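Local atomic coordinates of carboxylesterase SOBER1 (Arabidopsis thaliana, PDB entry 6AVX), a protein that hydrolyses carboxylic esters with a preference for short acyl chains, shows phospholipase A2 activity, and negatively regulates the hypersensitive response triggered by the bacterial effector AvrBsT. Residues L113-V118 with G128-G133; V118-K123 with S143-E148; K123-G128 with K150-L155. The protein carries 1 engineered substitution. All blocks are in the same frame, centred on the assembly; numbering follows the deposited sequence. Where two conformers were deposited one is given.

Contact 1: residues L113-V118 with G128-G133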
ATOM      1  N   LEU A 113      -2.610  -2.395   3.082  1.00  5.37           N
ATOM      2  CA  LEU A 113      -2.785  -3.587   2.260  1.00  5.41           C
ATOM      3  C   LEU A 113      -1.657  -3.745   1.264  1.00  5.19           C
ATOM      4  O   LEU A 113      -1.215  -4.871   1.000  1.00  5.26           O
ATOM      5  CB  LEU A 113      -4.133  -3.546   1.548  1.00  5.71           C
ATOM      6  CG  LEU A 113      -4.437  -4.753   0.664  1.00  5.69           C
ATOM      7  CD1 LEU A 113      -4.320  -6.061   1.410  1.00  6.94           C
ATOM      8  CD2 LEU A 113      -5.814  -4.591   0.068  1.00  7.22           C
ATOM      9  N   THR A 114      -1.189  -2.644   0.693  1.00  5.29           N
ATOM     10  CA  THR A 114      -0.015  -2.682  -0.179  1.00  5.53           C
ATOM     11  C   THR A 114       1.154  -3.345   0.527  1.00  5.68           C
ATOM     12  O   THR A 114       1.809  -4.237  -0.027  1.00  5.66           O
ATOM     13  CB  THR A 114       0.367  -1.257  -0.625  1.00  4.91           C
ATOM     14  OG1 THR A 114      -0.607  -0.771  -1.550  1.00  6.10           O
ATOM     15  CG2 THR A 114       1.731  -1.199  -1.287  1.00  6.58           C
ATOM     16  N   LEU A 115       1.443  -2.891   1.741  1.00  4.64           N
ATOM     17  CA  LEU A 115       2.574  -3.435   2.468  1.00  4.98           C
ATOM     18  C   LEU A 115       2.413  -4.929   2.688  1.00  5.36           C
ATOM     19  O   LEU A 115       3.331  -5.716   2.423  1.00  5.84           O
ATOM     20  CB  LEU A 115       2.713  -2.717   3.803  1.00  6.53           C
ATOM     21  CG  LEU A 115       4.003  -3.083   4.534  1.00  7.36           C
ATOM     22  CD1 LEU A 115       5.183  -2.352   3.934  1.00  8.85           C
ATOM     23  CD2 LEU A 115       3.885  -2.795   6.020  1.00  8.82           C
ATOM     24  N   ALA A 116       1.263  -5.337   3.209  1.00  5.53           N
ATOM     25  CA  ALA A 116       1.038  -6.750   3.482  1.00  5.50           C
ATOM     26  C   ALA A 116       1.137  -7.579   2.212  1.00  5.95           C
ATOM     27  O   ALA A 116       1.703  -8.687   2.211  1.00  6.71           O
ATOM     28  CB  ALA A 116      -0.337  -6.927   4.115  1.00  6.66           C
ATOM     29  N   SER A 117       0.590  -7.058   1.114  1.00  5.05           N
ATOM     30  CA  SER A 117       0.560  -7.816  -0.129  1.00  5.41           C
ATOM     31  C   SER A 117       1.955  -7.999  -0.695  1.00  5.62           C
ATOM     32  O   SER A 117       2.292  -9.079  -1.195  1.00  6.40           O
ATOM     33  CB  SER A 117      -0.341  -7.123  -1.145  1.00  6.69           C
ATOM     34  OG  SER A 117      -1.698  -7.080  -0.715  1.00  7.08           O
ATOM     35  N   VAL A 118       2.762  -6.946  -0.685  1.00  5.16           N
ATOM     36  CA  VAL A 118       4.116  -7.038  -1.211  1.00  5.50           C
ATOM     37  C   VAL A 118       4.955  -7.983  -0.363  1.00  6.02           C
ATOM     38  O   VAL A 118       5.687  -8.835  -0.894  1.00  6.55           O
ATOM     39  CB  VAL A 118       4.737  -5.638  -1.303  1.00  7.92           C
ATOM     40  CG1 VAL A 118       6.232  -5.729  -1.539  1.00  8.59           C
ATOM     41  CG2 VAL A 118       4.023  -4.807  -2.371  1.00  8.04           C
ATOM     42  N   GLY A 128       6.591  -1.355  -3.684  1.00  6.01           N
ATOM     43  CA  GLY A 128       5.381  -1.034  -2.957  1.00  6.48           C
ATOM     44  C   GLY A 128       5.438   0.403  -2.489  1.00  6.05           C
ATOM     45  O   GLY A 128       6.387   0.786  -1.787  1.00  7.07           O
ATOM     46  N   ALA A 129       4.451   1.213  -2.868  1.00  6.11           N
ATOM     47  CA  ALA A 129       4.369   2.611  -2.442  1.00  5.86           C
ATOM     48  C   ALA A 129       3.218   2.732  -1.459  1.00  5.79           C
ATOM     49  O   ALA A 129       2.052   2.554  -1.830  1.00  7.16           O
ATOM     50  CB  ALA A 129       4.139   3.535  -3.627  1.00  6.65           C
ATOM     51  N   VAL A 130       3.547   2.988  -0.207  1.00  5.22           N
ATOM     52  CA  VAL A 130       2.568   3.143   0.863  1.00  6.17           C
ATOM     53  C   VAL A 130       2.368   4.632   1.089  1.00  6.63           C
ATOM     54  O   VAL A 130       3.345   5.363   1.293  1.00  6.37           O
ATOM     55  CB  VAL A 130       3.081   2.469   2.145  1.00  5.95           C
ATOM     56  CG1 VAL A 130       2.141   2.743   3.312  1.00  6.70           C
ATOM     57  CG2 VAL A 130       3.306   0.969   1.925  1.00  6.45           C
ATOM     58  N   LEU A 131       1.119   5.094   1.056  1.00  5.47           N
ATOM     59  CA  LEU A 131       0.809   6.493   1.352  1.00  5.46           C
ATOM     60  C   LEU A 131      -0.010   6.516   2.629  1.00  5.31           C
ATOM     61  O   LEU A 131      -1.139   6.009   2.667  1.00  6.29           O
ATOM     62  CB  LEU A 131       0.049   7.165   0.211  1.00  6.28           C
ATOM     63  CG  LEU A 131       0.799   7.374  -1.110  1.00  5.50           C
ATOM     64  CD1 LEU A 131       0.889   6.095  -1.939  1.00  6.85           C
ATOM     65  CD2 LEU A 131       0.117   8.460  -1.917  1.00  6.81           C
ATOM     66  N   SER A 132       0.558   7.064   3.682  1.00  5.46           N
ATOM     67  CA  SER A 132      -0.183   7.296   4.918  1.00  5.25           C
ATOM     68  C   SER A 132      -0.806   6.022   5.471  1.00  5.98           C
ATOM     69  O   SER A 132      -1.928   6.019   5.973  1.00  6.05           O
ATOM     70  CB  SER A 132      -1.240   8.374   4.715  1.00  6.60           C
ATOM     71  OG  SER A 132      -0.654   9.528   4.115  1.00  8.35           O
ATOM     72  N   GLY A 133      -0.059   4.929   5.395  1.00  6.22           N
ATOM     73  CA  GLY A 133      -0.514   3.645   5.861  1.00  6.77           C
ATOM     74  C   GLY A 133      -0.034   3.307   7.256  1.00  5.73           C
ATOM     75  O   GLY A 133       0.385   4.164   8.039  1.00  6.46           O
TER
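Thr114 and Val118 meet Gly128 from a helix in which the oxygen of Leu113, the residue before Thr114, is gripped twice by Ser117. The Ser117 hydroxyl donates to it, OG to Leu113 O 2.8 Å, from 39° above the carbonyl plane, while Ser117 N reaches the same oxygen from the opposite face. This polar pairing stays inside the helix, on a flank packed by helix 75-94; the side turned to the strand is apolar.

There Thr114 is split in function by its first torsion. With chi1 at -71°, OG1 sits beside the backbone N and hydrogen-bonds to Gly110 O, which belongs to the probable nucleophile elbow around Ser108, the presumed catalytic serine. The methyl CG2 is left to face the strand, with Thr114 CG2 4.0 Å from Gly128 CA and 3.8 Å from Ala129 O. One turn later, Val118 CG2 approaches Gly128 CA at 4.1 Å. Gly128 has no side chain, so both branched residues come down on bare main chain, and the axes of these two short segments come within 7.8 Å. Further along the strand, the methyl Val130 CG2 packs against Leu115 CB at 4.2 Å and also touches the methyl of Thr114.

The two segments run nearly antiparallel, at 155°, as expected of the helix and second strand of a beta-alpha-beta crossover, here strand 102-107, helix 109-120 and strand 127-131 of the alpha/beta hydrolase fold. No hydrogen bond joins them: the hydroxyls of Thr114 and Ser117 bond within the helix, and backbone bonds of Gly128, Ala129 and Val130 go to the chains on either side in the sheet. Helix 109-120 is therefore held to the sheet here by methyl and main-chain packing, without a directional polar tie.

Contact 2: residues V118-K123 with S143-E148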
ATOM      1  N   VAL A 118       2.762  -6.946  -0.685  1.00  5.16           N
ATOM      2  CA  VAL A 118       4.116  -7.038  -1.211  1.00  5.50           C
ATOM      3  C   VAL A 118       4.955  -7.983  -0.363  1.00  6.02           C
ATOM      4  O   VAL A 118       5.687  -8.835  -0.894  1.00  6.55           O
ATOM      5  CB  VAL A 118       4.737  -5.638  -1.303  1.00  7.92           C
ATOM      6  CG1 VAL A 118       6.232  -5.729  -1.539  1.00  8.59           C
ATOM      7  CG2 VAL A 118       4.023  -4.807  -2.371  1.00  8.04           C
ATOM      8  N   LEU A 119       4.864  -7.853   0.957  1.00  5.30           N
ATOM      9  CA  LEU A 119       5.763  -8.613   1.829  1.00  6.03           C
ATOM     10  C   LEU A 119       5.443 -10.098   1.842  1.00  5.58           C
ATOM     11  O   LEU A 119       6.311 -10.901   2.217  1.00  6.30           O
ATOM     12  CB  LEU A 119       5.707  -8.070   3.262  1.00  8.05           C
ATOM     13  CG  LEU A 119       6.169  -6.629   3.480  1.00 11.46           C
ATOM     14  CD1 LEU A 119       5.897  -6.170   4.912  1.00 14.41           C
ATOM     15  CD2 LEU A 119       7.633  -6.497   3.150  1.00 21.45           C
ATOM     16  N   LEU A 120       4.235 -10.477   1.474  1.00  5.40           N
ATOM     17  CA  LEU A 120       3.850 -11.880   1.434  1.00  5.73           C
ATOM     18  C   LEU A 120       3.886 -12.467   0.030  1.00  6.19           C
ATOM     19  O   LEU A 120       3.600 -13.654  -0.133  1.00  6.12           O
ATOM     20  CB  LEU A 120       2.463 -12.067   2.057  1.00  5.82           C
ATOM     21  CG  LEU A 120       2.466 -11.905   3.579  1.00  6.35           C
ATOM     22  CD1 LEU A 120       1.063 -11.669   4.106  1.00  7.72           C
ATOM     23  CD2 LEU A 120       3.093 -13.144   4.267  1.00  7.61           C
ATOM     24  N   TYR A 121       4.209 -11.679  -0.990  1.00  5.99           N
ATOM     25  CA  TYR A 121       4.186 -12.210  -2.348  1.00  5.21           C
ATOM     26  C   TYR A 121       5.431 -13.075  -2.594  1.00  6.43           C
ATOM     27  O   TYR A 121       6.523 -12.729  -2.139  1.00  7.14           O
ATOM     28  CB  TYR A 121       4.129 -11.065  -3.386  1.00  6.39           C
ATOM     29  CG  TYR A 121       3.626 -11.597  -4.702  1.00  4.94           C
ATOM     30  CD1 TYR A 121       4.455 -11.710  -5.817  1.00  5.91           C
ATOM     31  CD2 TYR A 121       2.330 -12.055  -4.822  1.00  6.51           C
ATOM     32  CE1 TYR A 121       4.004 -12.260  -6.987  1.00  6.23           C
ATOM     33  CE2 TYR A 121       1.865 -12.615  -6.003  1.00  7.11           C
ATOM     34  CZ  TYR A 121       2.719 -12.709  -7.086  1.00  6.75           C
ATOM     35  OH  TYR A 121       2.274 -13.279  -8.268  1.00  8.29           O
ATOM     36  N   PRO A 122       5.303 -14.208  -3.307  1.00  5.64           N
ATOM     37  CA  PRO A 122       6.462 -15.109  -3.445  1.00  5.90           C
ATOM     38  C   PRO A 122       7.587 -14.585  -4.303  1.00  6.21           C
ATOM     39  O   PRO A 122       8.677 -15.172  -4.271  1.00  7.87           O
ATOM     40  CB  PRO A 122       5.859 -16.380  -4.052  1.00  7.64           C
ATOM     41  CG  PRO A 122       4.421 -16.347  -3.672  1.00  9.74           C
ATOM     42  CD  PRO A 122       4.047 -14.884  -3.673  1.00  7.97           C
ATOM     43  N   LYS A 123       7.367 -13.531  -5.087  1.00  6.41           N
ATOM     44  CA  LYS A 123       8.350 -12.999  -6.018  1.00  5.87           C
ATOM     45  C   LYS A 123       8.670 -11.541  -5.710  1.00  7.14           C
ATOM     46  O   LYS A 123       7.852 -10.817  -5.134  1.00  6.83           O
ATOM     47  CB  LYS A 123       7.829 -13.114  -7.446  1.00  9.10           C
ATOM     48  CG  LYS A 123       7.590 -14.584  -7.815  1.00 11.18           C
ATOM     49  CD  LYS A 123       7.010 -14.756  -9.184  1.00 13.14           C
ATOM     50  CE  LYS A 123       6.743 -16.234  -9.468  1.00 16.59           C
ATOM     51  NZ  LYS A 123       6.009 -16.409 -10.733  1.00 18.32           N
ATOM     52  N   SER A 143       8.241 -14.256   9.801  1.00  6.47           N
ATOM     53  CA  SER A 143       8.787 -15.547   9.416  1.00  6.98           C
ATOM     54  C   SER A 143       8.160 -16.083   8.138  1.00  7.27           C
ATOM     55  O   SER A 143       8.707 -17.028   7.551  1.00  7.66           O
ATOM     56  CB  SER A 143       8.575 -16.534  10.558  1.00  7.28           C
ATOM     57  OG  SER A 143       7.214 -16.645  10.900  1.00  7.88           O
ATOM     58  N   GLN A 144       7.028 -15.536   7.705  1.00  6.74           N
ATOM     59  CA  GLN A 144       6.330 -16.019   6.533  1.00  5.81           C
ATOM     60  C   GLN A 144       6.580 -15.170   5.290  1.00  5.54           C
ATOM     61  O   GLN A 144       6.056 -15.501   4.222  1.00  6.51           O
ATOM     62  CB  GLN A 144       4.829 -16.116   6.824  1.00  7.06           C
ATOM     63  CG  GLN A 144       4.502 -16.892   8.102  1.00  7.21           C
ATOM     64  CD  GLN A 144       5.259 -18.206   8.221  1.00  7.17           C
ATOM     65  OE1 GLN A 144       6.019 -18.393   9.179  1.00  8.82           O
ATOM     66  NE2 GLN A 144       5.051 -19.117   7.283  1.00  8.21           N
ATOM     67  N   PHE A 145       7.354 -14.101   5.390  1.00  5.32           N
ATOM     68  CA  PHE A 145       7.642 -13.301   4.216  1.00  5.77           C
ATOM     69  C   PHE A 145       8.558 -14.099   3.297  1.00  5.47           C
ATOM     70  O   PHE A 145       9.634 -14.523   3.734  1.00  6.29           O
ATOM     71  CB  PHE A 145       8.335 -12.009   4.588  1.00  6.55           C
ATOM     72  CG  PHE A 145       7.502 -11.043   5.395  1.00  6.40           C
ATOM     73  CD1 PHE A 145       6.143 -11.179   5.534  1.00  6.65           C
ATOM     74  CD2 PHE A 145       8.119  -9.969   6.010  1.00  7.52           C
ATOM     75  CE1 PHE A 145       5.410 -10.248   6.268  1.00  9.27           C
ATOM     76  CE2 PHE A 145       7.402  -9.048   6.732  1.00  8.41           C
ATOM     77  CZ  PHE A 145       6.049  -9.185   6.865  1.00  9.00           C
ATOM     78  N   PRO A 146       8.179 -14.343   2.046  1.00  5.97           N
ATOM     79  CA  PRO A 146       9.042 -15.113   1.150  1.00  5.33           C
ATOM     80  C   PRO A 146      10.389 -14.446   0.928  1.00  6.28           C
ATOM     81  O   PRO A 146      10.533 -13.221   0.976  1.00  6.69           O
ATOM     82  CB  PRO A 146       8.218 -15.174  -0.143  1.00  6.50           C
ATOM     83  CG  PRO A 146       6.814 -15.099   0.329  1.00  5.84           C
ATOM     84  CD  PRO A 146       6.860 -14.096   1.440  1.00  5.68           C
ATOM     85  N   GLU A 147      11.376 -15.272   0.602  1.00  6.52           N
ATOM     86  CA  GLU A 147      12.731 -14.780   0.417  1.00  6.54           C
ATOM     87  C   GLU A 147      12.779 -13.644  -0.595  1.00  6.03           C
ATOM     88  O   GLU A 147      13.417 -12.610  -0.351  1.00  7.44           O
ATOM     89  CB  GLU A 147      13.628 -15.932  -0.035  1.00  8.05           C
ATOM     90  CG  GLU A 147      15.053 -15.495  -0.294  1.00 10.04           C
ATOM     91  CD  GLU A 147      15.964 -16.627  -0.741  1.00 13.22           C
ATOM     92  OE1 GLU A 147      15.530 -17.791  -0.767  1.00 15.37           O
ATOM     93  OE2 GLU A 147      17.137 -16.344  -1.067  1.00 15.41           O
ATOM     94  N   GLU A 148      12.121 -13.817  -1.739  1.00  5.76           N
ATOM     95  CA  GLU A 148      12.231 -12.793  -2.767  0.53  7.48           C
ATOM     96  C   GLU A 148      11.421 -11.549  -2.434  1.00  5.63           C
ATOM     97  O   GLU A 148      11.744 -10.459  -2.935  1.00  7.40           O
ATOM     98  CB  GLU A 148      11.834 -13.368  -4.121  0.53  6.73           C
ATOM     99  CG  GLU A 148      12.764 -14.473  -4.613  0.53  8.56           C
ATOM    100  CD  GLU A 148      14.073 -13.926  -5.104  0.53 12.24           C
ATOM    101  OE1 GLU A 148      14.085 -13.361  -6.218  0.53 18.95           O
ATOM    102  OE2 GLU A 148      15.081 -14.033  -4.375  0.53 20.42           O
TER
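The Phe145 ring carries Leu119 CB over the centre of one face, a CH-pi contact with CB 3.7 Å from the Phe145 ring centroid and only 9° off the normal. On the same side of the ring, Leu119 CD1 reaches Phe145 CZ at 3.6 Å, and at the edge, in the plane, Leu120 CD2 meets Phe145 CD1 at 3.8 Å. The second ring, Tyr121, has Pro122 CD over one face, offset toward the rim, and Lys123 O in plane at its edge. Its hydroxyl hydrogen-bonds to Asp90 of helix 75-94, on which the ring packs.

A chi1 of -66°, with CG anti to the carbonyl carbon, places Phe145 CG, the root of the ring, close to Leu119 O. That oxygen is hemmed in by carbon: it stands 3.3 Å from Phe145 CB and 3.3 Å from Pro146 CD, and Phe145 CA makes a CA-H...O contact with it. Buried, Leu119 O finds no hydrogen-bond partner in the model, and the proline nitrogen of Pro146 carries no hydrogen to offer.

In the alpha/beta hydrolase fold of this protein, helix 109-120 follows the strand that leads to the presumed nucleophile; residues 143-148 belong to the connection between strands 127-131 and 154-159, which passes over the C-terminal part of that helix. Helix 173-180 packs on Phe145 as well, through Phe176 and Ala180.

Toward solvent the contact continues along the backbone. Pro146 CG rests 3.4 Å from Tyr121 O, Pro146 CB lies 3.7 Å from Pro122 CA, and Glu148 CB sits beside Pro122 O and Lys123 CA.

Contact 3: residues K123-G128 with K150-L155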
ATOM      1  N   LYS A 123       7.367 -13.531  -5.087  1.00  6.41           N
ATOM      2  CA  LYS A 123       8.350 -12.999  -6.018  1.00  5.87           C
ATOM      3  C   LYS A 123       8.670 -11.541  -5.710  1.00  7.14           C
ATOM      4  O   LYS A 123       7.852 -10.817  -5.134  1.00  6.83           O
ATOM      5  CB  LYS A 123       7.829 -13.114  -7.446  1.00  9.10           C
ATOM      6  CG  LYS A 123       7.590 -14.584  -7.815  1.00 11.18           C
ATOM      7  CD  LYS A 123       7.010 -14.756  -9.184  1.00 13.14           C
ATOM      8  CE  LYS A 123       6.743 -16.234  -9.468  1.00 16.59           C
ATOM      9  NZ  LYS A 123       6.009 -16.409 -10.733  1.00 18.32           N
ATOM     10  N   THR A 124       9.874 -11.124  -6.080  1.00  6.51           N
ATOM     11  CA  THR A 124      10.254  -9.717  -6.013  1.00  7.22           C
ATOM     12  C   THR A 124       9.437  -8.930  -7.021  1.00  6.94           C
ATOM     13  O   THR A 124       9.349  -9.302  -8.193  1.00  7.71           O
ATOM     14  CB  THR A 124      11.737  -9.533  -6.339  1.00  6.77           C
ATOM     15  OG1 THR A 124      12.521 -10.439  -5.544  1.00  7.51           O
ATOM     16  CG2 THR A 124      12.173  -8.094  -6.084  1.00  8.59           C
ATOM     17  N   LEU A 125       8.869  -7.832  -6.577  1.00  6.53           N
ATOM     18  CA  LEU A 125       8.103  -6.940  -7.438  1.00  5.76           C
ATOM     19  C   LEU A 125       8.902  -5.667  -7.667  1.00  6.47           C
ATOM     20  O   LEU A 125       9.978  -5.456  -7.098  1.00  6.69           O
ATOM     21  CB  LEU A 125       6.729  -6.662  -6.825  1.00  6.52           C
ATOM     22  CG  LEU A 125       5.895  -7.913  -6.553  1.00  6.24           C
ATOM     23  CD1 LEU A 125       4.625  -7.546  -5.799  1.00  8.36           C
ATOM     24  CD2 LEU A 125       5.596  -8.672  -7.826  1.00  9.68           C
ATOM     25  N   GLY A 126       8.353  -4.799  -8.516  1.00  6.91           N
ATOM     26  CA  GLY A 126       8.988  -3.524  -8.786  1.00  7.34           C
ATOM     27  C   GLY A 126       9.038  -2.647  -7.548  1.00  6.94           C
ATOM     28  O   GLY A 126      10.046  -2.005  -7.258  1.00  7.40           O
ATOM     29  N   GLY A 127       7.962  -2.620  -6.787  1.00  6.68           N
ATOM     30  CA  GLY A 127       7.956  -1.824  -5.585  1.00  7.28           C
ATOM     31  C   GLY A 127       6.594  -1.772  -4.937  1.00  5.77           C
ATOM     32  O   GLY A 127       5.573  -2.064  -5.567  1.00  6.85           O
ATOM     33  N   GLY A 128       6.591  -1.355  -3.684  1.00  6.01           N
ATOM     34  CA  GLY A 128       5.381  -1.034  -2.957  1.00  6.48           C
ATOM     35  C   GLY A 128       5.438   0.403  -2.489  1.00  6.05           C
ATOM     36  O   GLY A 128       6.387   0.786  -1.787  1.00  7.07           O
ATOM     37  N   LYS A 150      11.424  -9.939   0.239  1.00  7.36           N
ATOM     38  CA  LYS A 150      12.220  -9.021   1.029  1.00  8.49           C
ATOM     39  C   LYS A 150      13.079  -8.114   0.162  1.00 10.21           C
ATOM     40  O   LYS A 150      13.602  -7.123   0.677  1.00  9.61           O
ATOM     41  CB  LYS A 150      13.069  -9.811   2.020  1.00  9.35           C
ATOM     42  CG  LYS A 150      12.228 -10.545   3.057  1.00  9.56           C
ATOM     43  CD  LYS A 150      13.100 -11.290   4.023  1.00 12.60           C
ATOM     44  CE  LYS A 150      12.258 -11.938   5.072  1.00  8.90           C
ATOM     45  NZ  LYS A 150      13.144 -12.549   6.075  1.00 16.28           N
ATOM     46  N   LYS A 151      13.231  -8.420  -1.125  1.00  7.62           N
ATOM     47  CA  LYS A 151      13.988  -7.590  -2.045  1.00  7.71           C
ATOM     48  C   LYS A 151      13.125  -6.539  -2.717  1.00  7.92           C
ATOM     49  O   LYS A 151      13.664  -5.710  -3.451  1.00  8.96           O
ATOM     50  CB  LYS A 151      14.658  -8.478  -3.098  1.00  8.65           C
ATOM     51  CG  LYS A 151      15.597  -9.514  -2.476  1.00 12.24           C
ATOM     52  CD  LYS A 151      16.221 -10.416  -3.528  1.00 18.29           C
ATOM     53  CE  LYS A 151      16.998 -11.549  -2.868  1.00 32.68           C
ATOM     54  NZ  LYS A 151      17.485 -12.538  -3.866  1.00 37.68           N
ATOM     55  N   THR A 152      11.816  -6.552  -2.505  1.00  6.83           N
ATOM     56  CA  THR A 152      10.973  -5.544  -3.136  1.00  6.38           C
ATOM     57  C   THR A 152      11.146  -4.230  -2.395  1.00  6.32           C
ATOM     58  O   THR A 152      10.946  -4.194  -1.182  1.00  7.60           O
ATOM     59  CB  THR A 152       9.508  -5.958  -3.102  1.00  6.55           C
ATOM     60  OG1 THR A 152       9.376  -7.204  -3.800  1.00  6.42           O
ATOM     61  CG2 THR A 152       8.636  -4.895  -3.786  1.00  7.64           C
ATOM     62  N   PRO A 153      11.522  -3.147  -3.063  1.00  7.52           N
ATOM     63  CA  PRO A 153      11.697  -1.882  -2.342  1.00  7.92           C
ATOM     64  C   PRO A 153      10.361  -1.277  -1.956  1.00  7.77           C
ATOM     65  O   PRO A 153       9.363  -1.390  -2.676  1.00  7.17           O
ATOM     66  CB  PRO A 153      12.434  -0.991  -3.345  1.00 11.28           C
ATOM     67  CG  PRO A 153      12.115  -1.539  -4.657  1.00 12.29           C
ATOM     68  CD  PRO A 153      11.883  -3.033  -4.485  1.00  7.50           C
ATOM     69  N   ILE A 154      10.351  -0.635  -0.790  1.00  7.04           N
ATOM     70  CA  ILE A 154       9.179   0.071  -0.278  1.00  6.81           C
ATOM     71  C   ILE A 154       9.492   1.557  -0.249  1.00  7.02           C
ATOM     72  O   ILE A 154      10.555   1.964   0.236  1.00  8.92           O
ATOM     73  CB  ILE A 154       8.802  -0.407   1.132  1.00  7.49           C
ATOM     74  CG1 ILE A 154       8.572  -1.919   1.169  1.00 10.36           C
ATOM     75  CG2 ILE A 154       7.585   0.331   1.634  1.00  9.19           C
ATOM     76  CD1 ILE A 154       7.420  -2.433   0.325  1.00 10.74           C
ATOM     77  N   LEU A 155       8.575   2.362  -0.749  1.00  6.39           N
ATOM     78  CA  LEU A 155       8.598   3.808  -0.557  1.00  6.12           C
ATOM     79  C   LEU A 155       7.401   4.169   0.304  1.00  5.87           C
ATOM     80  O   LEU A 155       6.260   3.959  -0.118  1.00  6.13           O
ATOM     81  CB  LEU A 155       8.529   4.549  -1.893  1.00  6.80           C
ATOM     82  CG  LEU A 155       8.350   6.068  -1.769  1.00  6.82           C
ATOM     83  CD1 LEU A 155       9.529   6.719  -1.068  1.00  8.98           C
ATOM     84  CD2 LEU A 155       8.150   6.677  -3.125  1.00  8.91           C
TER
HETATM   85  O   HOH W   1       7.243  -8.741  -3.273  1.00  6.54           O
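Thr152, packed against Leu125 and Gly127, marks the change from a tight, buried half to a looser outer one. Inward, Gly128 pairs with Ile154 in a parallel bridge: Gly128 N donates to Pro153 O at 2.9 Å, and Leu155 N to Gly128 O at 2.9 Å. The methyl Thr152 CG2, anti to its backbone N, comes 3.6 Å from Gly127 CA, and Pro153 CG touches Gly126 O at 3.4 Å. The hydrogen bond to Gly126 O comes from Arg211 NE of helix 198-212. Because residues 126-128 are all glycine, the opposing chain meets little but main chain.

Thr152 OG1 handles the polar atoms at the boundary. It accepts a nearly straight bond (173°) from Leu125 N at 2.9 Å and donates to a water whose oxygen is 2.7 Å from Thr152 OG1; the water in turn donates to Lys123 O. Thr124 packs here too, its OG1 3.8 Å from Lys151 CB and hydrogen-bonded to Glu148 O.

The loose side is left to the lysines: Lys123 is barely touched, and the extended Lys151 chain leads away to a salt bridge with Glu148.

Strands 127-131 and 154-159, neighbours in the central parallel sheet, thus begin their pairing here. Just ahead of the regular bridge, a side-chain hydroxyl, not a main-chain carbonyl, accepts from Leu125 N and, through water, ties down a second backbone group of the incoming loop.

Contact 1 lies near the centre of the chain and is wholly buried, contact 3 is buried but frays to solvent at its lysines, and contact 2 is the most peripheral, with prolines and charged residues at its margin. Contacts 1 and 2 both use helix 109-120, contacts 1 and 3 strand 127-131, and contacts 2 and 3 share Lys123. Chemistry follows place: methyls on bare strand, ring and proline packing at the helix end, and backbone, hydroxyl and water-mediated hydrogen bonds where the strands begin to pair. Val118 CG1, 3.4 Å from Thr152 CG2, brings the helix against the connection leading into strand 154-159, and Val130 N probably bonds to Leu155 O.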